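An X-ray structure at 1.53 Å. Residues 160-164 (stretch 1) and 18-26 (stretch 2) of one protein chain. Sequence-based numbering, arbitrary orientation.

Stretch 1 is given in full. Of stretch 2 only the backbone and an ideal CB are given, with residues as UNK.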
# COMPACT_ATOMS: atom_id res chain seq x y z
N MET A 160 10.04 -3.12 -14.56
CA MET A 160 9.07 -2.76 -13.53
C MET A 160 9.40 -1.46 -12.83
O MET A 160 10.56 -1.06 -12.73
CB MET A 160 9.00 -3.83 -12.44
CG MET A 160 8.39 -5.14 -12.82
SD MET A 160 8.31 -6.14 -11.33
CE MET A 160 7.66 -7.67 -11.98
N MET A 161 8.37 -0.80 -12.33
CA MET A 161 8.55 0.41 -11.56
C MET A 161 7.61 0.25 -10.38
O MET A 161 6.54 -0.34 -10.51
CB MET A 161 8.24 1.67 -12.38
CG MET A 161 6.82 1.82 -12.87
SD MET A 161 6.66 3.33 -13.87
CE MET A 161 7.18 2.74 -15.41
N ALA A 162 8.03 0.75 -9.23
CA ALA A 162 7.23 0.64 -8.02
C ALA A 162 6.98 2.02 -7.43
O ALA A 162 7.83 2.90 -7.50
CB ALA A 162 7.94 -0.23 -6.99
N TYR A 163 5.79 2.20 -6.86
CA TYR A 163 5.45 3.46 -6.24
C TYR A 163 5.20 3.25 -4.76
O TYR A 163 4.41 2.39 -4.37
CB TYR A 163 4.18 4.05 -6.88
CG TYR A 163 3.83 5.42 -6.35
CD1 TYR A 163 4.57 6.54 -6.71
CD2 TYR A 163 2.75 5.58 -5.47
CE1 TYR A 163 4.25 7.80 -6.21
CE2 TYR A 163 2.43 6.83 -4.97
CZ TYR A 163 3.18 7.94 -5.34
OH TYR A 163 2.85 9.18 -4.84
N LEU A 164 5.90 4.02 -3.94
CA LEU A 164 5.74 3.93 -2.49
C LEU A 164 4.65 4.92 -2.10
O LEU A 164 4.84 6.14 -2.19
CB LEU A 164 7.05 4.27 -1.79
CG LEU A 164 8.26 3.45 -2.25
CD1 LEU A 164 9.50 3.89 -1.46
CD2 LEU A 164 8.00 1.96 -2.05
N UNK A 18 -5.50 11.82 -4.99
CA UNK A 18 -4.16 12.04 -5.49
C UNK A 18 -3.85 10.92 -6.48
O UNK A 18 -4.60 9.95 -6.57
CB UNK A 18 -3.14 12.09 -4.35
N UNK A 19 -2.77 11.08 -7.22
CA UNK A 19 -2.34 10.07 -8.18
C UNK A 19 -0.84 9.93 -8.01
O UNK A 19 -0.17 10.84 -7.53
CB UNK A 19 -2.72 10.44 -9.62
N UNK A 20 -0.31 8.77 -8.39
CA UNK A 20 1.11 8.51 -8.26
C UNK A 20 1.95 9.36 -9.20
O UNK A 20 1.63 9.50 -10.38
CB UNK A 20 1.39 7.03 -8.51
N UNK A 21 3.02 9.93 -8.66
CA UNK A 21 3.93 10.73 -9.47
C UNK A 21 5.06 9.80 -9.88
O UNK A 21 6.01 9.58 -9.13
CB UNK A 21 4.45 11.96 -8.72
N UNK A 22 4.92 9.22 -11.06
CA UNK A 22 5.92 8.31 -11.60
C UNK A 22 5.79 8.27 -13.12
O UNK A 22 4.76 8.66 -13.67
CB UNK A 22 5.77 6.91 -11.00
N UNK A 23 6.85 7.81 -13.81
CA UNK A 23 6.82 7.74 -15.28
C UNK A 23 6.04 6.57 -15.86
O UNK A 23 6.41 6.01 -16.89
CB UNK A 23 8.25 7.67 -15.81
N UNK A 24 4.94 6.19 -15.20
CA UNK A 24 4.14 5.08 -15.69
C UNK A 24 3.49 5.43 -17.03
O UNK A 24 3.17 6.60 -17.29
CB UNK A 24 3.07 4.70 -14.66
N UNK A 25 3.30 4.43 -17.91
CA UNK A 25 2.69 4.66 -19.22
C UNK A 25 1.26 5.20 -19.09
O UNK A 25 0.62 5.04 -18.05
CB UNK A 25 2.69 3.36 -20.03
N UNK A 26 0.77 5.81 -20.16
CA UNK A 26 -0.56 6.43 -20.17
C UNK A 26 -1.75 5.53 -19.87
O UNK A 26 -2.82 6.03 -19.51
CB UNK A 26 -0.79 7.07 -21.54

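Stretch 1 is a strand whose side chains alternate: Met-161 and Tyr-163 point toward stretch 2, and Ala-162 points away. They offer a tyrosine ring, which also bears a hydroxyl, and a thioether; the contacts that form are largely apolar, and no hydrogen bond joins the two stretches.

Position 18 has nothing of stretch 1 within 5.5 Å of its ideal CB, so stretch 1 sets no preference; it is Leu-18. At position 19 the CA-to-CB bond points away, and again almost any residue would do. Thr-19 is deposited, and its side chain stays clear of stretch 1.

Position 20 is far more restrictive. Its CB points toward stretch 1 and the ideal CB lies 3.6 Å from Tyr-163 CD2, directly above the ring. A small residue suits such close packing, alanine most simply; a longer side chain would have to turn aside from the ring. Ala-20 places its CB 3.4 Å from the centroid of the Tyr-163 ring and only 3° off the normal, a nearly ideal CH-pi contact, with Ala-20 CA 3.6 Å from Tyr-163 CZ.

At position 21 the bond points sideways, with the ideal CB 4.9 Å from Tyr-163 CE1. Polar or apolar groups could leave past the ring. Asp-21 leads its carboxylate away, while its backbone N approaches Tyr-163 CE1 to 3.5 Å.

Position 22 points toward stretch 1, its extended backbone (phi/psi -157/161) setting CB between two side chains, 4.5 Å from Tyr-163 CD1 and 4.7 Å from Met-161 SD. A large apolar or aromatic residue could reach across the strand, between Met-161 and Tyr-163: leucine, methionine, phenylalanine or tryptophan. The residue is Trp-22, with chi1 at 60° (p). Its six-membered ring receives Tyr-163 CB over one face, 3.9 Å from the centroid, and Met-161 SD obliquely at 4.4 Å. The edge of Tyr-163 also meets the face of the indole, with the Tyr-163 ring and the Trp-22 five-membered ring 5.6 Å apart between centroids and their planes at 58°.

Position 23 has a sideways CB 5.0 Å from Met-161 SD, and phi of -77° admits proline among many others. Pro-23 brings its CG to 4.3 Å from Met-161 SD.

At position 24 CB is also sideways, but 3.9 Å from Met-161 SD, favouring a small or apolar side chain. Ala-24 packs there, and its N makes a weak hydrogen bond to Trp-22 O (2.9 Å).

At position 25 CA-to-CB points sideways and no stretch 1 atom lies within 5.5 Å of the ideal CB, so many residues would suit; phi of -62° also allows proline. In Pro-25, CD lies 4.2 Å from Met-161 CE. Position 26 is out of reach and unconstrained by stretch 1; it is Ala-26.

Stretch 2, residues 18-26: LTADWPAPA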
# COMPACT_ATOMS: atom_id res chain seq x y z
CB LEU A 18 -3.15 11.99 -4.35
CG LEU A 18 -3.44 12.87 -3.13
CD1 LEU A 18 -2.40 12.61 -2.06
CD2 LEU A 18 -3.44 14.33 -3.55
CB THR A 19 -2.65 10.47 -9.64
OG1 THR A 19 -1.96 11.68 -9.97
CG2 THR A 19 -4.14 10.66 -9.83
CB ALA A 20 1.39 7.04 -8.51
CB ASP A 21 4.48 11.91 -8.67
CG ASP A 21 5.59 12.65 -9.41
OD1 ASP A 21 5.59 12.61 -10.66
OD2 ASP A 21 6.45 13.27 -8.75
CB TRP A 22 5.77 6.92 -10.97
CG TRP A 22 4.45 6.21 -11.19
CD1 TRP A 22 3.27 6.74 -11.65
CD2 TRP A 22 4.18 4.83 -10.90
NE1 TRP A 22 2.29 5.77 -11.66
CE2 TRP A 22 2.82 4.59 -11.21
CE3 TRP A 22 4.96 3.77 -10.42
CZ2 TRP A 22 2.22 3.34 -11.04
CZ3 TRP A 22 4.37 2.52 -10.25
CH2 TRP A 22 3.01 2.32 -10.57
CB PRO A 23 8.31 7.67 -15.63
CG PRO A 23 8.89 6.92 -14.48
CD PRO A 23 8.20 7.55 -13.29
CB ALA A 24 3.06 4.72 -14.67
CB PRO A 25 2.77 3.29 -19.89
CG PRO A 25 2.73 2.34 -18.73
CD PRO A 25 3.64 3.01 -17.73
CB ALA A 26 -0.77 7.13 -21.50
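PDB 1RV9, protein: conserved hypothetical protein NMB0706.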